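Local coordinates for putative exported protein (Bordetella parapertussis, PDB 3OCJ), which is of unknown function but carries a Rossmann-type methyltransferase domain, so it is probably an S-adenosylmethionine-dependent methyltransferase, at residues 232-237 against 266-271; 276-281 against 297-302; 130-135 against 190-195; 240-243 against 249-252. One frame throughout, in Å; residues are numbered along the deposited sequence.

Contact 1. Residues 232-237 against 266-271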
loop_
_atom_site.group_PDB
_atom_site.type_symbol
_atom_site.label_atom_id
_atom_site.label_comp_id
_atom_site.label_asym_id
_atom_site.label_seq_id
_atom_site.Cartn_x
_atom_site.Cartn_y
_atom_site.Cartn_z
ATOM N N PRO A 232 2.033 -3.712 19.522
ATOM C CA PRO A 232 2.685 -4.130 20.765
ATOM C C PRO A 232 2.450 -5.602 21.129
ATOM O O PRO A 232 3.371 -6.218 21.652
ATOM C CB PRO A 232 2.077 -3.187 21.809
ATOM C CG PRO A 232 1.739 -1.955 21.028
ATOM C CD PRO A 232 1.259 -2.467 19.690
ATOM N N ALA A 233 1.289 -6.168 20.828
ATOM C CA ALA A 233 1.077 -7.574 21.184
ATOM C C ALA A 233 2.075 -8.479 20.461
ATOM O O ALA A 233 2.514 -9.497 21.004
ATOM C CB ALA A 233 -0.343 -8.002 20.881
ATOM N N LEU A 234 2.441 -8.097 19.240
ATOM C CA LEU A 234 3.245 -8.957 18.378
ATOM C C LEU A 234 4.751 -8.794 18.589
ATOM O O LEU A 234 5.519 -9.746 18.431
ATOM C CB LEU A 234 2.892 -8.677 16.911
ATOM C CG LEU A 234 3.609 -9.510 15.844
ATOM C CD1 LEU A 234 3.354 -11.007 16.061
ATOM C CD2 LEU A 234 3.142 -9.103 14.462
ATOM N N SER A 235 5.184 -7.582 18.933
ATOM C CA SER A 235 6.609 -7.294 19.012
ATOM C C SER A 235 6.978 -6.472 20.236
ATOM O O SER A 235 6.358 -5.436 20.493
ATOM C CB SER A 235 7.056 -6.494 17.781
ATOM O OG SER A 235 8.414 -6.113 17.915
ATOM N N PRO A 236 8.020 -6.904 20.973
ATOM C CA PRO A 236 8.551 -6.099 22.080
ATOM C C PRO A 236 9.074 -4.753 21.590
ATOM O O PRO A 236 9.234 -3.837 22.383
ATOM C CB PRO A 236 9.733 -6.935 22.598
ATOM C CG PRO A 236 9.524 -8.298 22.067
ATOM C CD PRO A 236 8.786 -8.146 20.774
ATOM N N ASP A 237 9.322 -4.645 20.286
ATOM C CA ASP A 237 9.896 -3.433 19.704
ATOM C C ASP A 237 8.898 -2.685 18.831
ATOM O O ASP A 237 9.286 -1.936 17.930
ATOM C CB ASP A 237 11.135 -3.811 18.899
ATOM C CG ASP A 237 12.142 -4.574 19.729
ATOM O OD1 ASP A 237 12.490 -4.084 20.821
ATOM O OD2 ASP A 237 12.571 -5.669 19.304
ATOM N N ASN A 266 0.081 -8.812 5.994
ATOM C CA ASN A 266 0.467 -8.956 7.393
ATOM C C ASN A 266 1.924 -9.354 7.642
ATOM O O ASN A 266 2.236 -9.965 8.671
ATOM C CB ASN A 266 -0.480 -9.932 8.097
ATOM C CG ASN A 266 -0.365 -11.344 7.564
ATOM O OD1 ASN A 266 0.181 -11.586 6.482
ATOM N ND2 ASN A 266 -0.885 -12.301 8.333
ATOM N N ALA A 267 2.802 -9.011 6.704
ATOM C CA ALA A 267 4.229 -9.172 6.935
ATOM C C ALA A 267 4.713 -7.883 7.579
ATOM O O ALA A 267 5.108 -6.948 6.888
ATOM C CB ALA A 267 4.973 -9.445 5.639
ATOM N N LEU A 268 4.661 -7.846 8.900
ATOM C CA LEU A 268 4.911 -6.623 9.667
ATOM C C LEU A 268 6.355 -6.615 10.135
ATOM O O LEU A 268 6.876 -7.645 10.566
ATOM C CB LEU A 268 3.945 -6.542 10.857
ATOM C CG LEU A 268 2.462 -6.764 10.508
ATOM C CD1 LEU A 268 1.573 -6.697 11.754
ATOM C CD2 LEU A 268 1.996 -5.757 9.458
ATOM N N ARG A 269 7.003 -5.451 10.057
ATOM C CA ARG A 269 8.428 -5.342 10.346
ATOM C C ARG A 269 8.719 -4.043 11.074
ATOM O O ARG A 269 8.032 -3.032 10.874
ATOM C CB ARG A 269 9.241 -5.390 9.047
ATOM C CG ARG A 269 9.225 -6.768 8.385
ATOM C CD ARG A 269 10.183 -6.881 7.184
ATOM N NE ARG A 269 10.130 -8.268 6.702
ATOM C CZ ARG A 269 9.267 -8.723 5.798
ATOM N NH1 ARG A 269 8.441 -7.894 5.163
ATOM N NH2 ARG A 269 9.275 -10.023 5.508
ATOM N N THR A 270 9.723 -4.080 11.944
ATOM C CA THR A 270 10.113 -2.887 12.682
ATOM C C THR A 270 11.046 -1.998 11.844
ATOM O O THR A 270 11.543 -2.401 10.778
ATOM C CB THR A 270 10.858 -3.262 13.958
ATOM O OG1 THR A 270 12.062 -3.948 13.603
ATOM C CG2 THR A 270 10.002 -4.155 14.864
ATOM N N HIS A 271 11.298 -0.792 12.351
ATOM C CA HIS A 271 12.272 0.111 11.755
ATOM C C HIS A 271 13.646 -0.555 11.714
ATOM O O HIS A 271 14.334 -0.502 10.706
ATOM C CB HIS A 271 12.386 1.405 12.579
ATOM C CG HIS A 271 11.198 2.315 12.475
ATOM N ND1 HIS A 271 10.030 2.111 13.175
ATOM C CD2 HIS A 271 11.028 3.466 11.781
ATOM C CE1 HIS A 271 9.182 3.093 12.903
ATOM N NE2 HIS A 271 9.763 3.925 12.054
#
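Leu234 holds CG trans to its backbone N (chi1 -179°), which sends CD2 across to Leu268; there chi1 of -50° leaves CG trans to the carbonyl carbon and presents CD1. The two methyls meet at 3.9 Å, Leu234 CD2 on Leu268 CD1, with the side chains running obliquely past each other. Further along, Thr270 is the residue that reaches over. Its chi1 of 63° tucks OG1 between the backbone N and carbonyl, where it caps the start of helix 271-280 from the N-cap position, and this leaves CG2 facing the loop 232-237. Thr270 CG2 lies 3.9 Å from Asp237 O and 4.0 Å from Ser235 OG, and the CB of Asp237 lies alongside at 4.2 Å from it. Ser235 OG accepts a hydrogen bond from the backbone N of Asp237 at 2.9 Å, closing an ST turn that bends the loop where it passes Thr270. The touching parts, 234-237 and 268-270, run in nearly the same direction. Behind 266-271, Arg269 makes a salt bridge to Asp203 and its backbone pairs with Leu228, so this segment is fastened to the methyltransferase core. The loop 232-237 lies over it at the surface, and a bound glycerol lies close to the Leu268 side chain. Methyls of Leu234, Leu268 and Thr270 carry most of the contact, with no hydrogen bond across, so it is mainly van der Waals and weakly directional.

Contact 2. Residues 276-281 against 297-302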
loop_
_atom_site.group_PDB
_atom_site.type_symbol
_atom_site.label_atom_id
_atom_site.label_comp_id
_atom_site.label_asym_id
_atom_site.label_seq_id
_atom_site.Cartn_x
_atom_site.Cartn_y
_atom_site.Cartn_z
ATOM N N ALA A 276 18.051 -3.050 8.730
ATOM C CA ALA A 276 18.962 -4.167 8.473
ATOM C C ALA A 276 18.843 -4.679 7.038
ATOM O O ALA A 276 19.856 -4.942 6.377
ATOM C CB ALA A 276 18.715 -5.295 9.482
ATOM N N GLN A 277 17.616 -4.818 6.549
ATOM C CA GLN A 277 17.426 -5.293 5.178
ATOM C C GLN A 277 17.992 -4.296 4.167
ATOM O O GLN A 277 18.670 -4.675 3.216
ATOM C CB GLN A 277 15.945 -5.528 4.906
ATOM C CG GLN A 277 15.313 -6.618 5.764
ATOM C CD GLN A 277 13.824 -6.677 5.589
ATOM O OE1 GLN A 277 13.125 -5.694 5.822
ATOM N NE2 GLN A 277 13.318 -7.833 5.157
ATOM N N LEU A 278 17.700 -3.014 4.374
ATOM C CA LEU A 278 18.135 -2.008 3.413
ATOM C C LEU A 278 19.657 -1.868 3.403
ATOM O O LEU A 278 20.262 -1.677 2.341
ATOM C CB LEU A 278 17.459 -0.660 3.689
ATOM C CG LEU A 278 15.970 -0.585 3.328
ATOM C CD1 LEU A 278 15.358 0.645 3.986
ATOM C CD2 LEU A 278 15.773 -0.540 1.815
ATOM N N GLU A 279 20.271 -1.934 4.585
ATOM C CA GLU A 279 21.729 -1.855 4.676
ATOM C C GLU A 279 22.390 -3.066 4.016
ATOM O O GLU A 279 23.390 -2.919 3.308
ATOM C CB GLU A 279 22.170 -1.664 6.130
ATOM C CG GLU A 279 21.839 -0.258 6.632
ATOM C CD GLU A 279 22.214 0.001 8.080
ATOM O OE1 GLU A 279 22.536 -0.956 8.811
ATOM O OE2 GLU A 279 22.159 1.184 8.477
ATOM N N GLU A 280 21.824 -4.251 4.219
ATOM C CA GLU A 280 22.338 -5.451 3.558
ATOM C C GLU A 280 22.273 -5.290 2.039
ATOM O O GLU A 280 23.189 -5.704 1.323
ATOM C CB GLU A 280 21.566 -6.700 4.002
ATOM C CG GLU A 280 21.827 -7.948 3.154
ATOM C CD GLU A 280 23.292 -8.352 3.105
ATOM O OE1 GLU A 280 24.053 -8.027 4.047
ATOM O OE2 GLU A 280 23.679 -9.012 2.115
ATOM N N ALA A 281 21.187 -4.686 1.556
ATOM C CA ALA A 281 21.019 -4.420 0.129
ATOM C C ALA A 281 21.932 -3.334 -0.432
ATOM O O ALA A 281 21.981 -3.154 -1.651
ATOM C CB ALA A 281 19.570 -4.083 -0.165
ATOM N N PRO A 297 5.404 3.598 8.438
ATOM C CA PRO A 297 6.452 4.563 8.106
ATOM C C PRO A 297 6.885 4.510 6.650
ATOM O O PRO A 297 6.799 3.485 5.962
ATOM C CB PRO A 297 7.628 4.143 8.998
ATOM C CG PRO A 297 7.022 3.320 10.110
ATOM C CD PRO A 297 5.830 2.633 9.469
ATOM N N THR A 298 7.388 5.657 6.211
ATOM C CA THR A 298 8.052 5.835 4.933
ATOM C C THR A 298 9.543 5.817 5.222
ATOM O O THR A 298 9.982 6.315 6.265
ATOM C CB THR A 298 7.628 7.177 4.341
ATOM O OG1 THR A 298 6.225 7.140 4.049
ATOM C CG2 THR A 298 8.413 7.558 3.079
ATOM N N VAL A 299 10.321 5.245 4.318
ATOM C CA VAL A 299 11.769 5.295 4.434
ATOM C C VAL A 299 12.392 5.762 3.125
ATOM O O VAL A 299 12.007 5.307 2.036
ATOM C CB VAL A 299 12.360 3.941 4.888
ATOM C CG1 VAL A 299 11.977 2.795 3.915
ATOM C CG2 VAL A 299 13.881 4.032 5.055
ATOM N N ILE A 300 13.344 6.684 3.245
ATOM C CA ILE A 300 14.123 7.173 2.115
ATOM C C ILE A 300 15.544 6.657 2.298
ATOM O O ILE A 300 16.175 6.918 3.333
ATOM C CB ILE A 300 14.126 8.709 2.021
ATOM C CG1 ILE A 300 12.686 9.253 2.002
ATOM C CG2 ILE A 300 14.859 9.140 0.751
ATOM C CD1 ILE A 300 12.108 9.621 3.360
ATOM N N ALA A 301 16.038 5.916 1.312
ATOM C CA ALA A 301 17.325 5.226 1.401
ATOM C C ALA A 301 18.224 5.651 0.245
ATOM O O ALA A 301 17.788 5.670 -0.899
ATOM C CB ALA A 301 17.087 3.725 1.373
ATOM N N ARG A 302 19.483 5.971 0.534
ATOM C CA ARG A 302 20.398 6.458 -0.492
ATOM C C ARG A 302 21.323 5.373 -1.043
ATOM O O ARG A 302 21.838 4.555 -0.287
ATOM C CB ARG A 302 21.249 7.599 0.076
ATOM C CG ARG A 302 22.355 8.081 -0.847
ATOM C CD ARG A 302 21.813 9.031 -1.911
ATOM N NE ARG A 302 21.127 10.178 -1.315
ATOM C CZ ARG A 302 20.271 10.955 -1.969
ATOM N NH1 ARG A 302 19.690 11.977 -1.350
ATOM N NH2 ARG A 302 19.992 10.708 -3.242
#
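Leu278 of helix 271-280 packs on Val299 and Ala301 of strand 298-302, an antiparallel strand of the Rossmann-like sheet between the parallel strand 221-226 and the edge strand 286-289. The tight part is one methyl against both branches of the valine: Leu278 CD1 sits 3.8 Å from Val299 CG2 and 4.0 Å from Val299 CG1. The two side chains meet tip to tip. Val299 offers both methyls because chi1 of 58° puts CG1 between its backbone N and carbonyl carbon while CG2 stands trans to the N. Ala301, two residues on along the same face of the strand, is the looser neighbour, its CB 4.4 Å from Leu278 CD1. Between them Ile300 points its CB away from the helix. All three touching residues are buried, and the same leucine also rests on Leu223 of the neighbouring strand and on Tyr210 of helix 203-216, so it fills a seam between two helices and the sheet. The solvent side of helix 271-280 is polar instead: exposed Glu279 pairs with Arg275, and in one of its two conformers exposed Glu280 reaches Arg211. The strand is held by backbone bonds of Val299 to Thr225 and Ala301 to Leu223, while the helix keeps its own i to i+4 pattern, with Glu280 N bonded to Ala276 O at 3.0 Å.

Contact 3. Residues 130-135 against 190-195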
loop_
_atom_site.group_PDB
_atom_site.type_symbol
_atom_site.label_atom_id
_atom_site.label_comp_id
_atom_site.label_asym_id
_atom_site.label_seq_id
_atom_site.Cartn_x
_atom_site.Cartn_y
_atom_site.Cartn_z
HETATM N N MSE A 130 -0.070 5.076 -10.505
HETATM C CA MSE A 130 0.943 6.143 -10.430
HETATM C C MSE A 130 0.445 7.417 -9.748
HETATM O O MSE A 130 0.859 8.529 -10.094
HETATM C CB MSE A 130 1.510 6.445 -11.824
HETATM C CG MSE A 130 2.321 5.285 -12.380
HETATM SE SE MSE A 130 2.987 5.546 -14.183
HETATM C CE MSE A 130 3.655 7.264 -13.955
ATOM N N SER A 131 -0.422 7.237 -8.753
ATOM C CA SER A 131 -1.082 8.341 -8.060
ATOM C C SER A 131 -0.089 9.347 -7.489
ATOM O O SER A 131 -0.283 10.563 -7.582
ATOM C CB SER A 131 -1.960 7.795 -6.931
ATOM O OG SER A 131 -2.625 6.602 -7.326
ATOM N N GLU A 132 0.973 8.836 -6.885
ATOM C CA GLU A 132 1.939 9.701 -6.228
ATOM C C GLU A 132 2.747 10.507 -7.253
ATOM O O GLU A 132 2.938 11.701 -7.088
ATOM C CB GLU A 132 2.837 8.911 -5.258
ATOM C CG GLU A 132 3.874 7.995 -5.895
ATOM C CD GLU A 132 3.296 6.702 -6.459
ATOM O OE1 GLU A 132 2.057 6.575 -6.542
ATOM O OE2 GLU A 132 4.095 5.808 -6.821
ATOM N N LEU A 133 3.185 9.867 -8.331
ATOM C CA LEU A 133 3.977 10.572 -9.335
ATOM C C LEU A 133 3.167 11.616 -10.111
ATOM O O LEU A 133 3.682 12.673 -10.470
ATOM C CB LEU A 133 4.645 9.588 -10.303
ATOM C CG LEU A 133 5.649 8.591 -9.715
ATOM C CD1 LEU A 133 6.294 7.790 -10.840
ATOM C CD2 LEU A 133 6.705 9.293 -8.883
ATOM N N LEU A 134 1.895 11.326 -10.361
ATOM C CA LEU A 134 1.053 12.251 -11.113
ATOM C C LEU A 134 0.589 13.431 -10.253
ATOM O O LEU A 134 0.040 14.401 -10.767
ATOM C CB LEU A 134 -0.146 11.515 -11.718
ATOM C CG LEU A 134 0.180 10.485 -12.804
ATOM C CD1 LEU A 134 -1.051 9.656 -13.155
ATOM C CD2 LEU A 134 0.748 11.156 -14.054
ATOM N N ALA A 135 0.815 13.349 -8.947
ATOM C CA ALA A 135 0.413 14.423 -8.039
ATOM C C ALA A 135 1.520 15.446 -7.790
ATOM O O ALA A 135 1.276 16.483 -7.177
ATOM C CB ALA A 135 -0.075 13.848 -6.713
ATOM N N LEU A 190 15.536 7.891 -9.115
ATOM C CA LEU A 190 14.629 7.788 -7.985
ATOM C C LEU A 190 13.719 6.597 -8.223
ATOM O O LEU A 190 13.250 6.392 -9.346
ATOM C CB LEU A 190 13.773 9.048 -7.897
ATOM C CG LEU A 190 14.094 10.109 -6.855
ATOM C CD1 LEU A 190 13.192 11.310 -7.087
ATOM C CD2 LEU A 190 13.890 9.538 -5.457
ATOM N N LEU A 191 13.470 5.802 -7.190
ATOM C CA LEU A 191 12.555 4.667 -7.316
ATOM C C LEU A 191 11.640 4.680 -6.105
ATOM O O LEU A 191 12.104 4.809 -4.970
ATOM C CB LEU A 191 13.326 3.339 -7.407
ATOM C CG LEU A 191 12.489 2.092 -7.752
ATOM C CD1 LEU A 191 13.303 1.013 -8.475
ATOM C CD2 LEU A 191 11.801 1.497 -6.521
ATOM N N THR A 192 10.340 4.593 -6.345
ATOM C CA THR A 192 9.383 4.509 -5.261
ATOM C C THR A 192 8.632 3.164 -5.306
ATOM O O THR A 192 8.322 2.644 -6.387
ATOM C CB THR A 192 8.424 5.713 -5.285
ATOM O OG1 THR A 192 7.539 5.650 -4.162
ATOM C CG2 THR A 192 7.637 5.749 -6.586
ATOM N N SER A 193 8.368 2.605 -4.129
ATOM C CA SER A 193 7.710 1.313 -4.013
ATOM C C SER A 193 6.802 1.271 -2.795
ATOM O O SER A 193 7.237 1.556 -1.680
ATOM C CB SER A 193 8.749 0.192 -3.906
ATOM O OG SER A 193 8.113 -1.081 -3.832
ATOM N N ASN A 194 5.547 0.902 -3.020
ATOM C CA ASN A 194 4.608 0.686 -1.925
ATOM C C ASN A 194 3.757 -0.533 -2.232
ATOM O O ASN A 194 3.308 -0.707 -3.358
ATOM C CB ASN A 194 3.716 1.921 -1.750
ATOM C CG ASN A 194 2.681 1.751 -0.651
ATOM O OD1 ASN A 194 1.474 1.668 -0.917
ATOM N ND2 ASN A 194 3.136 1.691 0.578
ATOM N N GLY A 195 3.540 -1.373 -1.227
ATOM C CA GLY A 195 2.573 -2.456 -1.325
ATOM C C GLY A 195 3.073 -3.806 -1.803
ATOM O O GLY A 195 2.281 -4.645 -2.258
HETATM O O HOH W 1 5.128 4.339 -4.612
#
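Glu132 and Thr192 face each other from the helical turn and the strand and meet through a methyl and a carboxylate oxygen, Glu132 OE2 lying 3.6 Å from Thr192 CG2. The glutamate is folded rather than extended: chi1 of 72° sets CG between the backbone N and the carbonyl carbon, and a bend at chi2 (-76°) turns the carboxylate toward the strand. Thr192 has OG1 trans to its backbone N at chi1 -177°, and CG2 stands between the backbone N and carbonyl carbon, facing the helical turn. Leu133 adds a looser touch on the same methyl, its CD2 4.3 Å from Thr192 CG2, while packing on Val122 and Ser124 of strand 121-124.

The polar ends are joined through a water that donates to Glu132 OE2 at 2.8 Å and lies 2.8 Å from Thr192 OG1. Glu132 OE2 also hydrogen-bonds Ser124 OG, so this oxygen has both a water and a protein partner, which helps fix the rotation of the carboxylate. Thr192 OG1 makes a further, weak bond to Val224 O. Ser124 thus ties the glutamate to the strand that lies beside 188-192 in the sheet. Beyond the contact, Asn194 touches the bound palmitic acid. A short, weakly bonded helical turn after the first strand, set against the C-terminal end of the fourth parallel strand, is typical of the Rossmann-like methyltransferase fold, consistent with the family assignment.

Contact 4. Residues 240-243 against 249-252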
loop_
_atom_site.group_PDB
_atom_site.type_symbol
_atom_site.label_atom_id
_atom_site.label_comp_id
_atom_site.label_asym_id
_atom_site.label_seq_id
_atom_site.Cartn_x
_atom_site.Cartn_y
_atom_site.Cartn_z
ATOM N N TRP A 240 4.391 1.495 17.722
ATOM C CA TRP A 240 3.068 2.101 17.776
ATOM C C TRP A 240 2.954 3.079 18.931
ATOM O O TRP A 240 3.328 2.754 20.066
ATOM C CB TRP A 240 1.975 1.036 17.910
ATOM C CG TRP A 240 1.719 0.244 16.661
ATOM C CD1 TRP A 240 2.594 0.015 15.624
ATOM C CD2 TRP A 240 0.498 -0.415 16.313
ATOM N NE1 TRP A 240 1.987 -0.767 14.667
ATOM C CE2 TRP A 240 0.698 -1.028 15.057
ATOM C CE3 TRP A 240 -0.754 -0.532 16.937
ATOM C CZ2 TRP A 240 -0.307 -1.761 14.418
ATOM C CZ3 TRP A 240 -1.746 -1.255 16.305
ATOM C CH2 TRP A 240 -1.517 -1.863 15.056
ATOM N N ASP A 241 2.436 4.273 18.646
ATOM C CA ASP A 241 2.105 5.236 19.692
ATOM C C ASP A 241 0.624 5.077 20.004
ATOM O O ASP A 241 -0.224 5.563 19.270
ATOM C CB ASP A 241 2.406 6.671 19.236
ATOM C CG ASP A 241 2.053 7.718 20.304
ATOM O OD1 ASP A 241 1.492 7.339 21.356
ATOM O OD2 ASP A 241 2.346 8.909 20.069
HETATM N N MSE A 242 0.313 4.392 21.099
HETATM C CA MSE A 242 -1.084 4.110 21.409
HETATM C C MSE A 242 -1.881 5.380 21.697
HETATM O O MSE A 242 -3.106 5.391 21.560
HETATM C CB MSE A 242 -1.205 3.121 22.576
HETATM C CG MSE A 242 -0.498 1.784 22.346
HETATM SE SE MSE A 242 -0.993 0.887 20.692
HETATM C CE MSE A 242 -2.898 0.924 20.907
ATOM N N GLN A 243 -1.199 6.451 22.084
ATOM C CA GLN A 243 -1.894 7.706 22.355
ATOM C C GLN A 243 -2.336 8.400 21.073
ATOM O O GLN A 243 -3.090 9.376 21.111
ATOM C CB GLN A 243 -1.015 8.651 23.181
ATOM C CG GLN A 243 -0.870 8.215 24.626
ATOM C CD GLN A 243 0.560 7.869 24.979
ATOM O OE1 GLN A 243 1.158 6.977 24.384
ATOM N NE2 GLN A 243 1.118 8.578 25.955
ATOM N N ASP A 249 -11.840 2.736 17.382
ATOM C CA ASP A 249 -11.581 2.535 15.959
ATOM C C ASP A 249 -10.554 1.434 15.733
ATOM O O ASP A 249 -10.635 0.703 14.750
ATOM C CB ASP A 249 -11.164 3.829 15.271
ATOM C CG ASP A 249 -12.247 4.891 15.323
ATOM O OD1 ASP A 249 -13.437 4.524 15.468
ATOM O OD2 ASP A 249 -11.910 6.085 15.197
ATOM N N LEU A 250 -9.589 1.307 16.638
ATOM C CA LEU A 250 -8.653 0.192 16.556
ATOM C C LEU A 250 -9.365 -1.148 16.786
ATOM O O LEU A 250 -9.120 -2.123 16.067
ATOM C CB LEU A 250 -7.491 0.364 17.546
ATOM C CG LEU A 250 -6.474 -0.773 17.512
ATOM C CD1 LEU A 250 -5.813 -0.906 16.137
ATOM C CD2 LEU A 250 -5.418 -0.552 18.591
ATOM N N GLN A 251 -10.245 -1.207 17.787
ATOM C CA GLN A 251 -11.010 -2.428 18.032
ATOM C C GLN A 251 -11.815 -2.801 16.794
ATOM O O GLN A 251 -11.857 -3.965 16.393
ATOM C CB GLN A 251 -11.956 -2.259 19.225
ATOM C CG GLN A 251 -11.245 -2.141 20.559
ATOM C CD GLN A 251 -12.211 -2.024 21.724
ATOM O OE1 GLN A 251 -13.169 -1.251 21.676
ATOM N NE2 GLN A 251 -11.961 -2.790 22.780
ATOM N N LEU A 252 -12.446 -1.802 16.188
ATOM C CA LEU A 252 -13.197 -2.018 14.953
ATOM C C LEU A 252 -12.296 -2.609 13.860
ATOM O O LEU A 252 -12.631 -3.621 13.242
ATOM C CB LEU A 252 -13.844 -0.715 14.487
ATOM C CG LEU A 252 -14.579 -0.777 13.143
ATOM C CD1 LEU A 252 -15.812 -1.671 13.230
ATOM C CD2 LEU A 252 -14.963 0.615 12.650
#
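Leu250, near the start of helix 247-261, pushes its two methyls against the loop that leads from the sheet into that helix, part of the connection after the fifth parallel strand of the methyltransferase fold. Each methyl has its own partner: Leu250 CD1 lies 4.1 Å from Trp240 CZ3, and Leu250 CD2 lies 3.7 Å from CE of Met242, a selenomethionine. The leucine reaches obliquely past the indole, but at about a right angle to the Met242 side chain. With CG trans to its backbone N (chi1 180°), Leu250 projects its branch toward the loop, while Met242 folds at both chi2 and chi3 so that its methyl swings round to the leucine.

One shell out, Ile245 touches both Trp240 and Leu250 and so packs beside the pair. Pro231 and Leu295 also pack on the indole, Trp240 NE1 makes a weak hydrogen bond to Thr229 OG1, and a bound glycerol lies close by. On the helix side, Asp249 is anchored by a salt bridge to Arg94. The loop is shaped further by an Asx turn, in which Gln243 N reaches Asp241 OD1 at 2.9 Å, coming from above the carboxylate plane, 42° out of it.

From the N terminus, contact 3 comes first: it closes a long loop from the turn at 130-135 back to the fourth parallel strand, taking in two strands and a helix. It is complete before the others open. Contact 1 then spans the connection from the loop after strand 221-226 to the start of helix 271-280, and contact 4 nests inside that loop, joining its early part to helix 247-261; Pro232 packs on Trp240 and Met242 where the two meet. Contact 2 follows in series, tying helix 271-280 to the last strand, and touches contact 1 where His271 packs on Pro297. Contacts 2 and 3 reach the same sheet without touching.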